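Local coordinates for protein chitinase (Thermococcus chitonophagus, PDB 5XSW) that probably cleaves internal linkages of chitin and binds a glycan in a pocket of its helix-rich part, which follows a small β-sandwich, at residues Y3-E8 against I13-T18; V66-T71 against V82-E87. One frame throughout, in Å; residues are numbered along the deposited sequence.

Contact 1. Residues Y3-E8 against I13-T18; sequences YRIVSE and ITVELT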
loop_
_atom_site.group_PDB
_atom_site.type_symbol
_atom_site.label_atom_id
_atom_site.label_comp_id
_atom_site.label_asym_id
_atom_site.label_seq_id
_atom_site.Cartn_x
_atom_site.Cartn_y
_atom_site.Cartn_z
ATOM N N TYR A 3 -14.897 -30.672 -17.016
ATOM C CA TYR A 3 -13.939 -31.365 -17.877
ATOM C C TYR A 3 -14.641 -32.509 -18.630
ATOM O O TYR A 3 -15.710 -32.962 -18.242
ATOM C CB TYR A 3 -12.730 -31.899 -17.096
ATOM C CG TYR A 3 -13.033 -32.992 -16.094
ATOM C CD1 TYR A 3 -13.416 -32.670 -14.795
ATOM C CD2 TYR A 3 -12.887 -34.358 -16.430
ATOM C CE1 TYR A 3 -13.697 -33.639 -13.851
ATOM C CE2 TYR A 3 -13.165 -35.364 -15.477
ATOM C CZ TYR A 3 -13.579 -34.992 -14.191
ATOM O OH TYR A 3 -13.864 -35.930 -13.209
ATOM N N ARG A 4 -14.062 -32.896 -19.746
ATOM C CA ARG A 4 -14.746 -33.767 -20.695
ATOM C C ARG A 4 -13.703 -34.594 -21.415
ATOM O O ARG A 4 -12.652 -34.070 -21.779
ATOM C CB ARG A 4 -15.535 -32.937 -21.709
ATOM C CG ARG A 4 -16.943 -33.427 -21.927
ATOM C CD ARG A 4 -17.626 -32.614 -23.024
ATOM N NE ARG A 4 -16.722 -32.387 -24.153
ATOM C CZ ARG A 4 -16.581 -33.224 -25.183
ATOM N NH1 ARG A 4 -17.290 -34.360 -25.231
ATOM N NH2 ARG A 4 -15.722 -32.928 -26.161
ATOM N N ILE A 5 -13.962 -35.890 -21.612
ATOM C CA ILE A 5 -13.143 -36.653 -22.542
ATOM C C ILE A 5 -13.412 -36.157 -23.964
ATOM O O ILE A 5 -14.533 -36.250 -24.429
ATOM C CB ILE A 5 -13.476 -38.175 -22.493
ATOM C CG1 ILE A 5 -13.206 -38.740 -21.097
ATOM C CG2 ILE A 5 -12.770 -38.909 -23.637
ATOM C CD1 ILE A 5 -11.793 -38.797 -20.735
ATOM N N VAL A 6 -12.413 -35.642 -24.667
ATOM C CA VAL A 6 -12.693 -35.198 -26.034
ATOM C C VAL A 6 -12.694 -36.428 -26.975
ATOM O O VAL A 6 -13.556 -36.593 -27.849
ATOM C CB VAL A 6 -11.670 -34.189 -26.523
ATOM C CG1 VAL A 6 -11.805 -33.995 -28.037
ATOM C CG2 VAL A 6 -11.847 -32.867 -25.767
ATOM N N SER A 7 -11.724 -37.294 -26.748
ATOM C CA SER A 7 -11.603 -38.508 -27.528
ATOM C C SER A 7 -10.701 -39.506 -26.836
ATOM O O SER A 7 -9.782 -39.126 -26.101
ATOM C CB SER A 7 -11.052 -38.169 -28.917
ATOM O OG SER A 7 -9.711 -37.721 -28.810
ATOM N N GLU A 8 -10.973 -40.791 -27.075
ATOM C CA GLU A 8 -10.031 -41.842 -26.732
ATOM C C GLU A 8 -9.779 -42.614 -28.033
ATOM O O GLU A 8 -10.693 -43.246 -28.561
ATOM C CB GLU A 8 -10.549 -42.762 -25.614
ATOM C CG GLU A 8 -9.520 -43.928 -25.335
ATOM C CD GLU A 8 -9.795 -44.750 -24.087
ATOM O OE1 GLU A 8 -10.798 -44.486 -23.383
ATOM O OE2 GLU A 8 -9.003 -45.684 -23.807
ATOM N N ILE A 13 -5.561 -40.574 -24.790
ATOM C CA ILE A 13 -6.727 -39.975 -24.138
ATOM C C ILE A 13 -6.613 -38.455 -24.155
ATOM O O ILE A 13 -5.616 -37.908 -23.689
ATOM C CB ILE A 13 -6.847 -40.387 -22.695
ATOM C CG1 ILE A 13 -7.017 -41.897 -22.585
ATOM C CG2 ILE A 13 -8.003 -39.648 -22.011
ATOM C CD1 ILE A 13 -6.696 -42.414 -21.229
ATOM N N THR A 14 -7.618 -37.794 -24.707
ATOM C CA THR A 14 -7.613 -36.336 -24.780
ATOM C C THR A 14 -8.773 -35.746 -23.952
ATOM O O THR A 14 -9.957 -36.046 -24.185
ATOM C CB THR A 14 -7.677 -35.858 -26.237
ATOM O OG1 THR A 14 -6.449 -36.217 -26.885
ATOM C CG2 THR A 14 -7.811 -34.328 -26.285
ATOM N N VAL A 15 -8.407 -34.908 -22.977
ATOM C CA VAL A 15 -9.367 -34.290 -22.062
ATOM C C VAL A 15 -9.328 -32.741 -22.193
ATOM O O VAL A 15 -8.257 -32.155 -22.303
ATOM C CB VAL A 15 -9.060 -34.697 -20.602
ATOM C CG1 VAL A 15 -9.904 -33.892 -19.608
ATOM C CG2 VAL A 15 -9.275 -36.181 -20.387
ATOM N N GLU A 16 -10.501 -32.108 -22.196
ATOM C CA GLU A 16 -10.592 -30.663 -22.111
ATOM C C GLU A 16 -11.069 -30.245 -20.731
ATOM O O GLU A 16 -12.141 -30.662 -20.256
ATOM C CB GLU A 16 -11.525 -30.113 -23.157
ATOM C CG GLU A 16 -11.639 -28.605 -23.081
ATOM C CD GLU A 16 -12.205 -28.001 -24.342
ATOM O OE1 GLU A 16 -11.696 -26.942 -24.790
ATOM O OE2 GLU A 16 -13.175 -28.583 -24.875
ATOM N N LEU A 17 -10.258 -29.414 -20.088
ATOM C CA LEU A 17 -10.582 -28.838 -18.793
ATOM C C LEU A 17 -10.984 -27.360 -18.959
ATOM O O LEU A 17 -10.245 -26.619 -19.567
ATOM C CB LEU A 17 -9.375 -28.946 -17.872
ATOM C CG LEU A 17 -9.498 -28.181 -16.550
ATOM C CD1 LEU A 17 -10.579 -28.781 -15.655
ATOM C CD2 LEU A 17 -8.155 -28.155 -15.865
ATOM N N THR A 18 -12.127 -26.975 -18.424
ATOM C CA THR A 18 -12.546 -25.594 -18.492
ATOM C C THR A 18 -12.550 -24.979 -17.100
ATOM O O THR A 18 -13.229 -25.459 -16.205
ATOM C CB THR A 18 -13.941 -25.468 -19.120
ATOM O OG1 THR A 18 -13.922 -26.021 -20.435
ATOM C CG2 THR A 18 -14.361 -24.023 -19.199
HETATM O O HOH W 1 -14.874 -30.414 -25.981
HETATM O O HOH W 2 -6.969 -38.761 -28.024
#

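Contact 2. Residues V66-T71 against V82-E87; sequences VTIDLT and VKIIIE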
loop_
_atom_site.group_PDB
_atom_site.type_symbol
_atom_site.label_atom_id
_atom_site.label_comp_id
_atom_site.label_asym_id
_atom_site.label_seq_id
_atom_site.Cartn_x
_atom_site.Cartn_y
_atom_site.Cartn_z
ATOM N N VAL A 66 -0.577 -34.931 -10.874
ATOM C CA VAL A 66 -0.115 -33.926 -11.840
ATOM C C VAL A 66 -0.527 -32.522 -11.296
ATOM O O VAL A 66 -1.651 -32.346 -10.861
ATOM C CB VAL A 66 -0.728 -34.144 -13.238
ATOM C CG1 VAL A 66 -0.224 -33.080 -14.246
ATOM C CG2 VAL A 66 -0.364 -35.560 -13.796
ATOM N N THR A 67 0.386 -31.562 -11.316
ATOM C CA THR A 67 0.088 -30.193 -10.818
ATOM C C THR A 67 0.262 -29.190 -11.946
ATOM O O THR A 67 1.365 -29.081 -12.499
ATOM C CB THR A 67 1.010 -29.824 -9.676
ATOM O OG1 THR A 67 0.911 -30.847 -8.667
ATOM C CG2 THR A 67 0.613 -28.377 -9.080
ATOM N N ILE A 68 -0.825 -28.514 -12.318
ATOM C CA ILE A 68 -0.790 -27.521 -13.374
ATOM C C ILE A 68 -0.640 -26.132 -12.742
ATOM O O ILE A 68 -1.447 -25.763 -11.885
ATOM C CB ILE A 68 -2.042 -27.525 -14.214
ATOM C CG1 ILE A 68 -2.209 -28.887 -14.946
ATOM C CG2 ILE A 68 -1.985 -26.366 -15.240
ATOM C CD1 ILE A 68 -3.643 -29.030 -15.488
ATOM N N ASP A 69 0.382 -25.397 -13.164
ATOM C CA ASP A 69 0.623 -24.008 -12.703
ATOM C C ASP A 69 0.269 -23.060 -13.855
ATOM O O ASP A 69 0.881 -23.132 -14.904
ATOM C CB ASP A 69 2.084 -23.869 -12.250
ATOM C CG ASP A 69 2.470 -22.426 -11.803
ATOM O OD1 ASP A 69 1.666 -21.512 -11.929
ATOM O OD2 ASP A 69 3.611 -22.248 -11.358
ATOM N N LEU A 70 -0.747 -22.209 -13.666
ATOM C CA LEU A 70 -1.224 -21.352 -14.726
ATOM C C LEU A 70 -0.356 -20.095 -14.910
ATOM O O LEU A 70 -0.634 -19.304 -15.801
ATOM C CB LEU A 70 -2.670 -20.930 -14.469
ATOM C CG LEU A 70 -3.690 -22.068 -14.379
ATOM C CD1 LEU A 70 -5.049 -21.531 -13.918
ATOM C CD2 LEU A 70 -3.819 -22.772 -15.780
ATOM N N THR A 71 0.663 -19.961 -14.065
ATOM C CA THR A 71 1.629 -18.841 -14.070
ATOM C C THR A 71 0.921 -17.511 -14.319
ATOM O O THR A 71 0.147 -17.071 -13.477
ATOM C CB THR A 71 2.817 -19.076 -15.101
ATOM O OG1 THR A 71 2.347 -19.044 -16.451
ATOM C CG2 THR A 71 3.486 -20.396 -14.829
ATOM N N VAL A 82 -10.773 -20.081 -19.059
ATOM C CA VAL A 82 -9.512 -20.598 -19.565
ATOM C C VAL A 82 -9.717 -22.110 -19.899
ATOM O O VAL A 82 -10.240 -22.853 -19.079
ATOM C CB VAL A 82 -8.353 -20.419 -18.569
ATOM C CG1 VAL A 82 -7.084 -21.185 -19.038
ATOM C CG2 VAL A 82 -8.021 -18.897 -18.350
ATOM N N LYS A 83 -9.360 -22.530 -21.113
ATOM C CA LYS A 83 -9.591 -23.920 -21.533
ATOM C C LYS A 83 -8.277 -24.569 -21.736
ATOM O O LYS A 83 -7.392 -24.006 -22.374
ATOM C CB LYS A 83 -10.442 -23.996 -22.790
ATOM C CG LYS A 83 -11.875 -23.685 -22.502
ATOM C CD LYS A 83 -12.773 -23.860 -23.693
ATOM C CE LYS A 83 -14.201 -23.447 -23.367
ATOM N NZ LYS A 83 -14.835 -22.916 -24.602
ATOM N N ILE A 84 -8.129 -25.750 -21.131
ATOM C CA ILE A 84 -6.889 -26.468 -21.176
ATOM C C ILE A 84 -7.093 -27.866 -21.839
ATOM O O ILE A 84 -8.089 -28.551 -21.562
ATOM C CB ILE A 84 -6.334 -26.640 -19.762
ATOM C CG1 ILE A 84 -5.907 -25.268 -19.201
ATOM C CG2 ILE A 84 -5.168 -27.571 -19.750
ATOM C CD1 ILE A 84 -5.409 -25.338 -17.767
ATOM N N ILE A 85 -6.180 -28.242 -22.729
ATOM C CA ILE A 85 -6.227 -29.566 -23.361
ATOM C C ILE A 85 -5.093 -30.419 -22.849
ATOM O O ILE A 85 -3.912 -30.052 -22.937
ATOM C CB ILE A 85 -6.177 -29.457 -24.870
ATOM C CG1 ILE A 85 -7.413 -28.700 -25.324
ATOM C CG2 ILE A 85 -6.128 -30.890 -25.509
ATOM C CD1 ILE A 85 -7.188 -27.959 -26.558
ATOM N N ILE A 86 -5.483 -31.554 -22.260
ATOM C CA ILE A 86 -4.579 -32.512 -21.650
ATOM C C ILE A 86 -4.595 -33.807 -22.490
ATOM O O ILE A 86 -5.658 -34.364 -22.762
ATOM C CB ILE A 86 -5.000 -32.873 -20.220
ATOM C CG1 ILE A 86 -5.099 -31.608 -19.336
ATOM C CG2 ILE A 86 -4.083 -33.956 -19.628
ATOM C CD1 ILE A 86 -6.012 -31.808 -18.159
ATOM N N GLU A 87 -3.421 -34.252 -22.906
ATOM C CA GLU A 87 -3.314 -35.510 -23.647
ATOM C C GLU A 87 -2.538 -36.525 -22.835
ATOM O O GLU A 87 -1.420 -36.242 -22.385
ATOM C CB GLU A 87 -2.664 -35.276 -24.998
ATOM C CG GLU A 87 -3.711 -34.875 -26.043
ATOM C CD GLU A 87 -3.106 -34.316 -27.313
ATOM O OE1 GLU A 87 -1.998 -34.779 -27.703
ATOM O OE2 GLU A 87 -3.744 -33.406 -27.903
#

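Contact 1. Residues Y3-E8 against I13-T18
Ile5 lays CD1 against Val15 CG2 at 3.6 Å and reaches Ile13 CG2 at 4.1 Å; with CG1 beside the backbone N (chi1 -61°) and a second bend at chi2 (-69°), the methyl swings over toward the partner strand. Farther along this face Tyr3 CB touches Leu17 CD1, while the Tyr3 ring leads away and meets Phe100. The opposite face is mixed: Val6 CG2 packs on the aliphatic Glu16 CB (3.8 Å).

Between the faces run the backbone bonds. Arg4 and Glu16 exchange a reciprocal pair, and Thr14 N gives a nearly straight bond to Ser7 O. Val6 N and Ser7 N both turn to Thr14 O, the first at an implausibly short, doubtful length and the second weakly (3.4 Å); the register shifts here by one residue, a classic beta bulge.

At the polar edge a water accepts from Arg4 NH2 and donates to Glu16 OE2, each at 2.7 Å, joining opposite charges that do not touch. A second water links Ser7 OG to Thr14 OG1. Glu8 turns instead to Tyr96 and Lys90. This β-hairpin forms one margin of a four-stranded antiparallel sheet: 3-9 is outermost, and 12-21 pairs on with 80-89.

Contact 2. Residues V66-T71 against V82-E87
Leu70 and Ile84 meet methyl to methyl, CD2 of Leu70 lying 3.6 Å from CD1 of Ile84, and this is the tight point of the contact. Ile84 runs extended (chi2 177°), which carries CD1 outward across the gap between two sheets; in Leu70, CG sits beside the backbone N (chi1 -60°) and the CD2 branch, not the extended CD1, makes the touch. Ile68 joins less closely, its CG2 standing 4.4 Å from the same Ile84 CD1. The CA atoms stay far apart, 10.0 Å for Ile68 and Ile84, the spacing of sheets packed face to face in a β-sandwich. Leu19, Ile38 and Tyr51 pack on Leu70, Ile49 on Ile84 and Pro57 on Ile68; all three side chains are buried.

The reverse faces are the solvent side: on strand 80-89 Lys83 is exposed and Ile85 and Glu87 partly so, as are Thr67 and Asp69 on strand 65-69. Asp69 OD1 takes the backbone N of Thr71 at 2.8 Å from above the carboxylate plane, an Asx turn where the strand ends. The same oxygen forms a salt bridge with Arg482, and Thr71 O accepts from Tyr478 OH, which ties this end of the sandwich to helix 475-482.

Across the contact, then, the chemistry is purely apolar, consistent with burial of methyls between the layers, while the backbone hydrogen bonds of these strands run within their own sheets.

Contact 1 pairs the edge strand of one sheet with its neighbour, whereas contact 2 presses that sheet onto the other layer of the sandwich. Their centres lie about 12 Å apart, and strands 12-21 and 80-89 join them directly: Leu17 N lies 2.8 Å from Ile84 O, and Val15 N lies 2.8 Å from Ile86 O, both probable hydrogen bonds. Glu16 and Thr14 also pack on Lys83 and Glu87. The centres of contacts 1 and 2 stand about 40 Å and 32 Å from the centre of the chain. Neither contact includes any residue of the glycan pocket, which Glu213, Trp215, Gln251 and His374 help to line in the later, helix-rich part.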